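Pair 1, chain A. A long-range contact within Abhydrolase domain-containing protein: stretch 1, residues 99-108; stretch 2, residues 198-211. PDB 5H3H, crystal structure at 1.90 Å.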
# COMPACT_ATOMS: atom_id res chain seq x y z
N GLY A 99 -7.91 9.60 13.07
CA GLY A 99 -6.59 9.05 13.23
C GLY A 99 -6.49 7.60 12.79
O GLY A 99 -5.63 7.26 11.97
N GLY A 100 -7.38 6.77 13.31
CA GLY A 100 -7.43 5.39 12.93
C GLY A 100 -7.65 5.19 11.45
O GLY A 100 -7.03 4.31 10.80
N ILE A 101 -8.58 5.97 10.90
CA ILE A 101 -8.90 5.87 9.45
C ILE A 101 -7.71 6.34 8.61
O ILE A 101 -7.42 5.75 7.56
CB ILE A 101 -10.19 6.61 9.11
CG1 ILE A 101 -11.40 5.97 9.85
CG2 ILE A 101 -10.43 6.67 7.59
CD1 ILE A 101 -12.63 6.86 9.88
N ALA A 102 -7.07 7.43 9.02
CA ALA A 102 -5.87 7.89 8.33
C ALA A 102 -4.77 6.82 8.23
O ALA A 102 -4.22 6.64 7.16
CB ALA A 102 -5.34 9.12 9.01
N LEU A 103 -4.47 6.13 9.31
CA LEU A 103 -3.51 5.00 9.33
C LEU A 103 -3.91 3.86 8.38
O LEU A 103 -3.06 3.36 7.58
CB LEU A 103 -3.30 4.47 10.76
CG LEU A 103 -2.55 5.47 11.65
CD1 LEU A 103 -2.78 5.24 13.14
CD2 LEU A 103 -1.05 5.43 11.39
N LYS A 104 -5.18 3.45 8.45
CA LYS A 104 -5.69 2.36 7.66
C LYS A 104 -5.59 2.70 6.16
O LYS A 104 -5.30 1.82 5.34
CB LYS A 104 -7.17 2.10 7.99
CG LYS A 104 -7.76 0.80 7.45
CD LYS A 104 -6.94 -0.41 7.84
CE LYS A 104 -7.80 -1.63 8.12
NZ LYS A 104 -7.01 -2.55 9.00
N TYR A 105 -5.88 3.97 5.85
CA TYR A 105 -5.76 4.47 4.51
C TYR A 105 -4.34 4.36 4.03
O TYR A 105 -4.08 3.95 2.85
CB TYR A 105 -6.15 5.93 4.45
CG TYR A 105 -5.59 6.57 3.18
CD1 TYR A 105 -6.14 6.29 1.92
CD2 TYR A 105 -4.46 7.39 3.25
CE1 TYR A 105 -5.61 6.87 0.75
CE2 TYR A 105 -3.93 7.94 2.12
CZ TYR A 105 -4.47 7.65 0.85
OH TYR A 105 -3.91 8.20 -0.29
N LEU A 106 -3.40 4.76 4.90
CA LEU A 106 -1.95 4.59 4.51
C LEU A 106 -1.54 3.13 4.31
O LEU A 106 -0.80 2.83 3.36
CB LEU A 106 -1.03 5.26 5.51
CG LEU A 106 -0.51 6.69 5.38
CD1 LEU A 106 -0.95 7.55 4.20
CD2 LEU A 106 -0.63 7.44 6.70
N LEU A 107 -1.99 2.24 5.19
CA LEU A 107 -1.69 0.83 5.05
C LEU A 107 -2.35 0.22 3.81
O LEU A 107 -1.77 -0.56 3.15
CB LEU A 107 -2.13 0.02 6.28
CG LEU A 107 -1.25 -0.20 7.53
CD1 LEU A 107 0.13 0.42 7.49
CD2 LEU A 107 -2.04 0.21 8.77
N ASN A 108 -3.60 0.54 3.56
CA ASN A 108 -4.34 -0.11 2.46
C ASN A 108 -4.10 0.46 1.08
O ASN A 108 -4.25 -0.26 0.08
CB ASN A 108 -5.83 -0.20 2.76
CG ASN A 108 -6.12 -1.17 3.87
OD1 ASN A 108 -5.22 -1.81 4.40
ND2 ASN A 108 -7.39 -1.32 4.21
N ASP A 198 -13.87 -2.51 17.81
CA ASP A 198 -13.28 -3.76 17.33
C ASP A 198 -11.97 -3.61 16.57
O ASP A 198 -11.21 -4.57 16.52
CB ASP A 198 -14.24 -4.50 16.41
CG ASP A 198 -15.43 -5.11 17.13
OD1 ASP A 198 -15.47 -5.25 18.38
OD2 ASP A 198 -16.38 -5.45 16.42
N GLU A 199 -11.70 -2.45 15.98
CA GLU A 199 -10.57 -2.28 15.08
C GLU A 199 -9.26 -2.24 15.86
O GLU A 199 -9.21 -1.73 16.97
CB GLU A 199 -10.71 -1.02 14.23
CG GLU A 199 -11.83 -1.04 13.22
CD GLU A 199 -11.45 -1.55 11.85
OE1 GLU A 199 -10.27 -1.89 11.60
OE2 GLU A 199 -12.32 -1.62 10.98
N ASP A 200 -8.19 -2.79 15.29
CA ASP A 200 -6.93 -2.97 16.00
C ASP A 200 -5.80 -2.77 14.97
O ASP A 200 -5.62 -3.61 14.10
CB ASP A 200 -6.88 -4.38 16.66
CG ASP A 200 -5.43 -4.84 17.09
OD1 ASP A 200 -4.42 -4.06 17.02
OD2 ASP A 200 -5.31 -6.01 17.52
N LEU A 201 -5.09 -1.66 15.06
CA LEU A 201 -4.03 -1.35 14.11
C LEU A 201 -2.63 -1.62 14.66
O LEU A 201 -1.66 -1.13 14.07
CB LEU A 201 -4.12 0.11 13.66
CG LEU A 201 -5.48 0.57 13.13
CD1 LEU A 201 -5.47 2.05 12.81
CD2 LEU A 201 -5.91 -0.21 11.90
N ARG A 202 -2.49 -2.42 15.73
CA ARG A 202 -1.14 -2.58 16.35
C ARG A 202 -0.07 -3.11 15.37
O ARG A 202 0.99 -2.52 15.23
CB ARG A 202 -1.19 -3.42 17.64
CG ARG A 202 -1.71 -2.59 18.80
CD ARG A 202 -1.88 -3.42 20.03
NE ARG A 202 -2.85 -4.47 19.74
CZ ARG A 202 -3.06 -5.53 20.50
NH1 ARG A 202 -2.40 -5.69 21.66
NH2 ARG A 202 -3.97 -6.45 20.10
N ASP A 203 -0.38 -4.17 14.65
CA ASP A 203 0.50 -4.72 13.59
C ASP A 203 0.93 -3.71 12.52
O ASP A 203 2.02 -3.82 11.95
CB ASP A 203 -0.19 -5.91 12.87
CG ASP A 203 0.18 -7.29 13.45
OD1 ASP A 203 1.00 -7.40 14.40
OD2 ASP A 203 -0.34 -8.29 12.91
N GLY A 204 0.06 -2.75 12.22
CA GLY A 204 0.26 -1.83 11.12
C GLY A 204 1.17 -0.64 11.39
O GLY A 204 1.80 -0.14 10.45
N LEU A 205 1.18 -0.14 12.63
CA LEU A 205 2.02 1.01 13.01
C LEU A 205 3.46 0.99 12.53
O LEU A 205 3.93 1.96 11.94
CB LEU A 205 2.01 1.23 14.55
CG LEU A 205 0.73 1.71 15.26
CD1 LEU A 205 1.05 2.35 16.61
CD2 LEU A 205 -0.07 2.68 14.39
N PRO A 206 4.19 -0.12 12.76
CA PRO A 206 5.55 -0.17 12.17
C PRO A 206 5.67 -0.20 10.63
O PRO A 206 6.79 -0.15 10.13
CB PRO A 206 6.15 -1.44 12.77
CG PRO A 206 5.04 -2.17 13.42
CD PRO A 206 4.01 -1.16 13.78
N LYS A 207 4.56 -0.27 9.89
CA LYS A 207 4.58 -0.22 8.42
C LYS A 207 4.44 1.19 7.89
O LYS A 207 4.71 1.46 6.71
CB LYS A 207 3.48 -1.10 7.82
CG LYS A 207 3.89 -2.55 7.72
CD LYS A 207 3.00 -3.47 8.52
CE LYS A 207 3.63 -4.85 8.67
NZ LYS A 207 2.60 -5.90 8.94
N ILE A 208 4.07 2.11 8.77
CA ILE A 208 3.92 3.50 8.39
C ILE A 208 5.32 4.02 8.18
O ILE A 208 6.18 3.76 9.03
CB ILE A 208 3.20 4.29 9.53
CG1 ILE A 208 1.79 3.74 9.71
CG2 ILE A 208 3.17 5.80 9.25
CD1 ILE A 208 0.99 3.72 8.43
N THR A 209 5.54 4.71 7.04
CA THR A 209 6.84 5.33 6.65
C THR A 209 6.84 6.85 6.62
O THR A 209 7.90 7.47 6.59
CB THR A 209 7.25 4.94 5.20
OG1 THR A 209 7.01 3.56 4.98
CG2 THR A 209 8.72 5.25 4.89
N VAL A 210 5.66 7.46 6.57
CA VAL A 210 5.51 8.88 6.33
C VAL A 210 5.93 9.63 7.59
O VAL A 210 5.72 9.14 8.70
CB VAL A 210 4.02 9.27 6.06
CG1 VAL A 210 3.93 10.68 5.50
CG2 VAL A 210 3.36 8.30 5.09
N ASP A 211 6.47 10.82 7.39
CA ASP A 211 6.69 11.79 8.47
C ASP A 211 5.43 12.02 9.28
O ASP A 211 4.44 12.47 8.72
CB ASP A 211 7.09 13.15 7.89
CG ASP A 211 8.57 13.20 7.38
OD1 ASP A 211 9.32 12.20 7.44
OD2 ASP A 211 8.97 14.28 6.92

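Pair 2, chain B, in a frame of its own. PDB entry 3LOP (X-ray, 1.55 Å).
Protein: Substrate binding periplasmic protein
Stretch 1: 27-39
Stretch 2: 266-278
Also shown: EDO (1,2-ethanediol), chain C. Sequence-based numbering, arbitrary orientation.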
# COMPACT_ATOMS: atom_id res chain seq x y z
N ALA B 27 -6.18 11.23 -1.10
CA ALA B 27 -6.33 12.04 -2.31
C ALA B 27 -6.82 11.19 -3.48
O ALA B 27 -7.67 11.63 -4.25
CB ALA B 27 -5.01 12.70 -2.66
N GLY B 28 -6.29 9.98 -3.61
CA GLY B 28 -6.71 9.12 -4.70
C GLY B 28 -8.14 8.66 -4.57
O GLY B 28 -8.89 8.63 -5.55
N ALA B 29 -8.54 8.30 -3.35
CA ALA B 29 -9.91 7.84 -3.12
C ALA B 29 -10.89 9.00 -3.30
O ALA B 29 -11.94 8.85 -3.93
CB ALA B 29 -10.04 7.25 -1.72
N ARG B 30 -10.54 10.15 -2.75
CA ARG B 30 -11.40 11.33 -2.85
C ARG B 30 -11.54 11.72 -4.32
O ARG B 30 -12.62 12.08 -4.77
CB ARG B 30 -10.79 12.49 -2.05
CG ARG B 30 -11.65 13.75 -2.05
CD ARG B 30 -11.04 14.82 -1.15
NE ARG B 30 -11.86 16.03 -1.08
CZ ARG B 30 -12.01 16.89 -2.08
NH1 ARG B 30 -11.38 16.69 -3.23
NH2 ARG B 30 -12.77 17.97 -1.92
N LEU B 31 -10.44 11.63 -5.06
CA LEU B 31 -10.48 11.97 -6.47
C LEU B 31 -11.44 11.05 -7.21
O LEU B 31 -12.27 11.51 -7.99
CB LEU B 31 -9.08 11.85 -7.10
CG LEU B 31 -9.04 12.07 -8.62
CD1 LEU B 31 -9.50 13.48 -8.96
CD2 LEU B 31 -7.63 11.83 -9.13
N TYR B 32 -11.34 9.75 -6.96
CA TYR B 32 -12.23 8.83 -7.65
C TYR B 32 -13.69 9.11 -7.33
O TYR B 32 -14.53 9.14 -8.22
CB TYR B 32 -11.92 7.37 -7.32
CG TYR B 32 -12.80 6.47 -8.15
CD1 TYR B 32 -12.55 6.31 -9.51
CD2 TYR B 32 -13.95 5.91 -7.62
CE1 TYR B 32 -13.44 5.62 -10.33
CE2 TYR B 32 -14.86 5.22 -8.42
CZ TYR B 32 -14.60 5.09 -9.78
OH TYR B 32 -15.51 4.46 -10.59
N PHE B 33 -14.01 9.30 -6.05
CA PHE B 33 -15.40 9.55 -5.69
C PHE B 33 -15.91 10.88 -6.22
O PHE B 33 -17.07 10.98 -6.62
CB PHE B 33 -15.58 9.43 -4.17
CG PHE B 33 -15.47 8.02 -3.66
CD1 PHE B 33 -16.12 6.98 -4.31
CD2 PHE B 33 -14.70 7.73 -2.53
CE1 PHE B 33 -16.02 5.67 -3.85
CE2 PHE B 33 -14.59 6.42 -2.06
CZ PHE B 33 -15.25 5.39 -2.72
N ASP B 34 -15.07 11.91 -6.23
CA ASP B 34 -15.51 13.20 -6.77
C ASP B 34 -15.80 13.03 -8.26
O ASP B 34 -16.76 13.57 -8.78
CB ASP B 34 -14.43 14.28 -6.59
CG ASP B 34 -14.33 14.79 -5.16
OD1 ASP B 34 -15.30 14.63 -4.40
OD2 ASP B 34 -13.27 15.36 -4.81
N TRP B 35 -14.94 12.26 -8.93
CA TRP B 35 -15.07 11.96 -10.36
C TRP B 35 -16.36 11.18 -10.60
O TRP B 35 -17.14 11.50 -11.51
CB TRP B 35 -13.83 11.17 -10.78
CG TRP B 35 -13.85 10.44 -12.10
CD1 TRP B 35 -13.63 9.10 -12.27
CD2 TRP B 35 -13.92 11.00 -13.42
NE1 TRP B 35 -13.54 8.80 -13.61
CE2 TRP B 35 -13.72 9.95 -14.34
CE3 TRP B 35 -14.13 12.30 -13.91
CZ2 TRP B 35 -13.72 10.14 -15.72
CZ3 TRP B 35 -14.13 12.49 -15.30
CH2 TRP B 35 -13.92 11.42 -16.18
N LEU B 36 -16.60 10.18 -9.77
CA LEU B 36 -17.81 9.36 -9.88
C LEU B 36 -19.04 10.25 -9.70
O LEU B 36 -20.02 10.13 -10.43
CB LEU B 36 -17.79 8.26 -8.82
CG LEU B 36 -18.98 7.30 -8.78
CD1 LEU B 36 -19.05 6.52 -10.08
CD2 LEU B 36 -18.83 6.36 -7.59
N ASN B 37 -18.99 11.13 -8.71
CA ASN B 37 -20.10 12.03 -8.47
C ASN B 37 -20.28 12.98 -9.66
O ASN B 37 -21.38 13.26 -10.06
CB ASN B 37 -19.92 12.82 -7.16
CG ASN B 37 -20.15 11.97 -5.92
OD1 ASN B 37 -20.88 10.97 -5.95
ND2 ASN B 37 -19.53 12.36 -4.80
N LEU B 38 -19.22 13.48 -10.25
CA LEU B 38 -19.43 14.36 -11.40
C LEU B 38 -20.16 13.62 -12.53
O LEU B 38 -20.87 14.23 -13.33
CB LEU B 38 -18.10 14.87 -11.92
CG LEU B 38 -17.36 15.95 -11.15
CD1 LEU B 38 -16.09 16.31 -11.91
CD2 LEU B 38 -18.24 17.18 -11.00
N ASN B 39 -19.96 12.31 -12.57
CA ASN B 39 -20.56 11.48 -13.60
C ASN B 39 -21.92 10.91 -13.23
O ASN B 39 -22.43 10.02 -13.91
CB ASN B 39 -19.62 10.33 -13.97
CG ASN B 39 -18.51 10.77 -14.90
OD1 ASN B 39 -18.71 10.88 -16.11
ND2 ASN B 39 -17.33 11.04 -14.35
N ARG B 266 -4.74 6.69 -17.24
CA ARG B 266 -5.44 7.65 -18.08
C ARG B 266 -6.70 8.14 -17.38
O ARG B 266 -7.00 9.33 -17.40
CB ARG B 266 -5.77 7.06 -19.45
CG ARG B 266 -4.58 7.10 -20.40
CD ARG B 266 -4.93 6.83 -21.85
NE ARG B 266 -5.16 5.42 -22.13
CZ ARG B 266 -6.36 4.86 -22.25
NH1 ARG B 266 -7.45 5.60 -22.11
NH2 ARG B 266 -6.46 3.57 -22.53
N GLU B 267 -7.44 7.23 -16.73
CA GLU B 267 -8.65 7.65 -16.04
C GLU B 267 -8.31 8.57 -14.86
O GLU B 267 -9.02 9.53 -14.59
CB GLU B 267 -9.46 6.44 -15.54
CG GLU B 267 -10.85 6.87 -15.05
CD GLU B 267 -11.67 5.76 -14.42
OE1 GLU B 267 -11.18 4.62 -14.33
OE2 GLU B 267 -12.81 6.05 -14.00
N PHE B 268 -7.21 8.27 -14.18
CA PHE B 268 -6.77 9.08 -13.05
C PHE B 268 -6.50 10.51 -13.53
O PHE B 268 -6.96 11.47 -12.92
CB PHE B 268 -5.51 8.47 -12.42
CG PHE B 268 -5.05 9.18 -11.16
CD1 PHE B 268 -4.41 10.41 -11.23
CD2 PHE B 268 -5.23 8.58 -9.92
CE1 PHE B 268 -3.97 11.05 -10.07
CE2 PHE B 268 -4.79 9.21 -8.75
CZ PHE B 268 -4.16 10.45 -8.83
N ASN B 269 -5.76 10.64 -14.63
CA ASN B 269 -5.44 11.96 -15.16
C ASN B 269 -6.68 12.68 -15.68
O ASN B 269 -6.78 13.90 -15.53
CB ASN B 269 -4.38 11.86 -16.26
CG ASN B 269 -3.00 11.60 -15.69
OD1 ASN B 269 -2.68 12.06 -14.60
ND2 ASN B 269 -2.18 10.88 -16.44
N ARG B 270 -7.60 11.95 -16.29
CA ARG B 270 -8.82 12.58 -16.78
C ARG B 270 -9.66 13.04 -15.59
O ARG B 270 -10.24 14.12 -15.61
CB ARG B 270 -9.64 11.60 -17.65
CG ARG B 270 -9.04 11.28 -19.02
CD ARG B 270 -8.69 12.55 -19.81
NE ARG B 270 -7.31 12.96 -19.57
CZ ARG B 270 -6.90 14.22 -19.46
NH1 ARG B 270 -7.77 15.22 -19.57
NH2 ARG B 270 -5.62 14.49 -19.26
N ALA B 271 -9.70 12.22 -14.54
CA ALA B 271 -10.46 12.56 -13.34
C ALA B 271 -9.88 13.81 -12.68
O ALA B 271 -10.62 14.71 -12.28
CB ALA B 271 -10.44 11.38 -12.36
N ARG B 272 -8.56 13.86 -12.55
CA ARG B 272 -7.90 15.00 -11.93
C ARG B 272 -8.27 16.29 -12.65
O ARG B 272 -8.60 17.29 -12.01
CB ARG B 272 -6.38 14.80 -11.95
CG ARG B 272 -5.59 15.95 -11.35
CD ARG B 272 -4.10 15.62 -11.32
NE ARG B 272 -3.30 16.72 -10.79
CZ ARG B 272 -3.13 17.88 -11.41
NH1 ARG B 272 -3.70 18.11 -12.59
NH2 ARG B 272 -2.38 18.82 -10.85
N ALA B 273 -8.22 16.27 -13.97
CA ALA B 273 -8.54 17.47 -14.75
C ALA B 273 -10.02 17.84 -14.64
O ALA B 273 -10.36 19.01 -14.44
CB ALA B 273 -8.15 17.26 -16.21
N ALA B 274 -10.90 16.85 -14.76
CA ALA B 274 -12.33 17.10 -14.69
C ALA B 274 -12.78 17.65 -13.34
O ALA B 274 -13.61 18.56 -13.27
CB ALA B 274 -13.10 15.82 -15.02
N VAL B 275 -12.24 17.07 -12.27
CA VAL B 275 -12.59 17.49 -10.92
C VAL B 275 -11.91 18.80 -10.55
O VAL B 275 -12.43 19.58 -9.75
CB VAL B 275 -12.20 16.40 -9.89
CG1 VAL B 275 -12.35 16.92 -8.47
CG2 VAL B 275 -13.08 15.17 -10.09
N GLY B 276 -10.75 19.04 -11.15
CA GLY B 276 -10.00 20.25 -10.85
C GLY B 276 -9.22 20.08 -9.57
O GLY B 276 -9.00 21.04 -8.83
N ALA B 277 -8.81 18.85 -9.30
CA ALA B 277 -8.04 18.52 -8.11
C ALA B 277 -6.57 18.86 -8.32
O ALA B 277 -5.72 17.97 -8.45
CB ALA B 277 -8.20 17.04 -7.78
N LYS B 278 -6.26 20.15 -8.36
CA LYS B 278 -4.90 20.62 -8.58
C LYS B 278 -3.95 20.17 -7.47
O LYS B 278 -2.76 19.98 -7.70
CB LYS B 278 -4.88 22.14 -8.69
CG LYS B 278 -3.52 22.71 -9.07
CD LYS B 278 -3.05 22.17 -10.42
CE LYS B 278 -1.65 22.63 -10.74
NZ LYS B 278 -1.56 24.12 -10.74
C1 EDO C . -16.46 12.32 -2.34
O1 EDO C . -15.06 12.55 -2.13
C2 EDO C . -17.27 13.37 -1.60
O2 EDO C . -17.14 13.16 -0.19
O HOH W 1 -15.08 4.96 -13.27

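What backbone arrangement do the two contacts share? In each, a helix lies against a second segment with helical turns, and the central residues superpose with an RMSD of 0.7 Å. Gly A99 to Asn A108 match Ala B27 to Leu B36, and Leu A201 to Ile A208 match Phe B268 to Val B275. The second segments differ in regularity: pair 2 has a true helix, crossing the first at 70°, whereas pair 1 has a short 3-10 segment at 205-207 within loop or turn. Even so, Leu A107 and Gly A204 lie 6.9 Å apart (CA to CA), and their counterparts Trp B35 and Ala B271 come closer, at 5.5 Å.

How is the leucine common to both first helices, Leu A103 and Leu B31, accommodated? In pair 1 it meets three branched aliphatic residues: its CB is 3.8 Å from CD1 of Leu A201, its CD1 3.9 Å from CD2 of Leu A205, and its CD2 3.7 Å from CG1 of Ile A208. In pair 2 an aromatic ring replaces Leu A201, and CD2 of Leu B31 sits over the face of Phe B268, 3.7 Å from its CZ. Leu B31 also fills a hole formed by Phe B268, Ala B271, Arg B272 and Val B275.

What happens where the second segment carries a very small residue? Gly A204 leaves space for Leu A107, whose CD1 comes 3.4 Å from O of Gly A204; a CB on this glycine would clash with CD2 of Leu A107. Pair 2 has Ala B271 here, and its methyl becomes part of the packing: CB lies over the face of the Trp B35 indole, 3.5 Å from CG. The flat ring thus accepts the methyl against its surface, while its CZ3 reaches CB of Ala B274 at 3.5 Å.

Do polar groups help join the segments? Pair 1 has no hydrogen bond across the contact; NZ of Lys A104 stays 4.2 Å from OE1 of Glu A199, too far for a salt bridge. In pair 2, NE1 of Trp B35 donates to OE2 of Glu B267 at 2.9 Å, so the indole combines apolar packing with a direct polar link. Tyr B32, which matches Lys A104, adds a water bridge from its OH to the same carboxylate oxygen. Two residues further along, at the matched position Leu A106 and Asp B34, Leu A106 packs its CB 3.9 Å from CD1 of Ile A208, while Asp B34 likewise uses its CB, 3.9 Å from CG1 of Val B275.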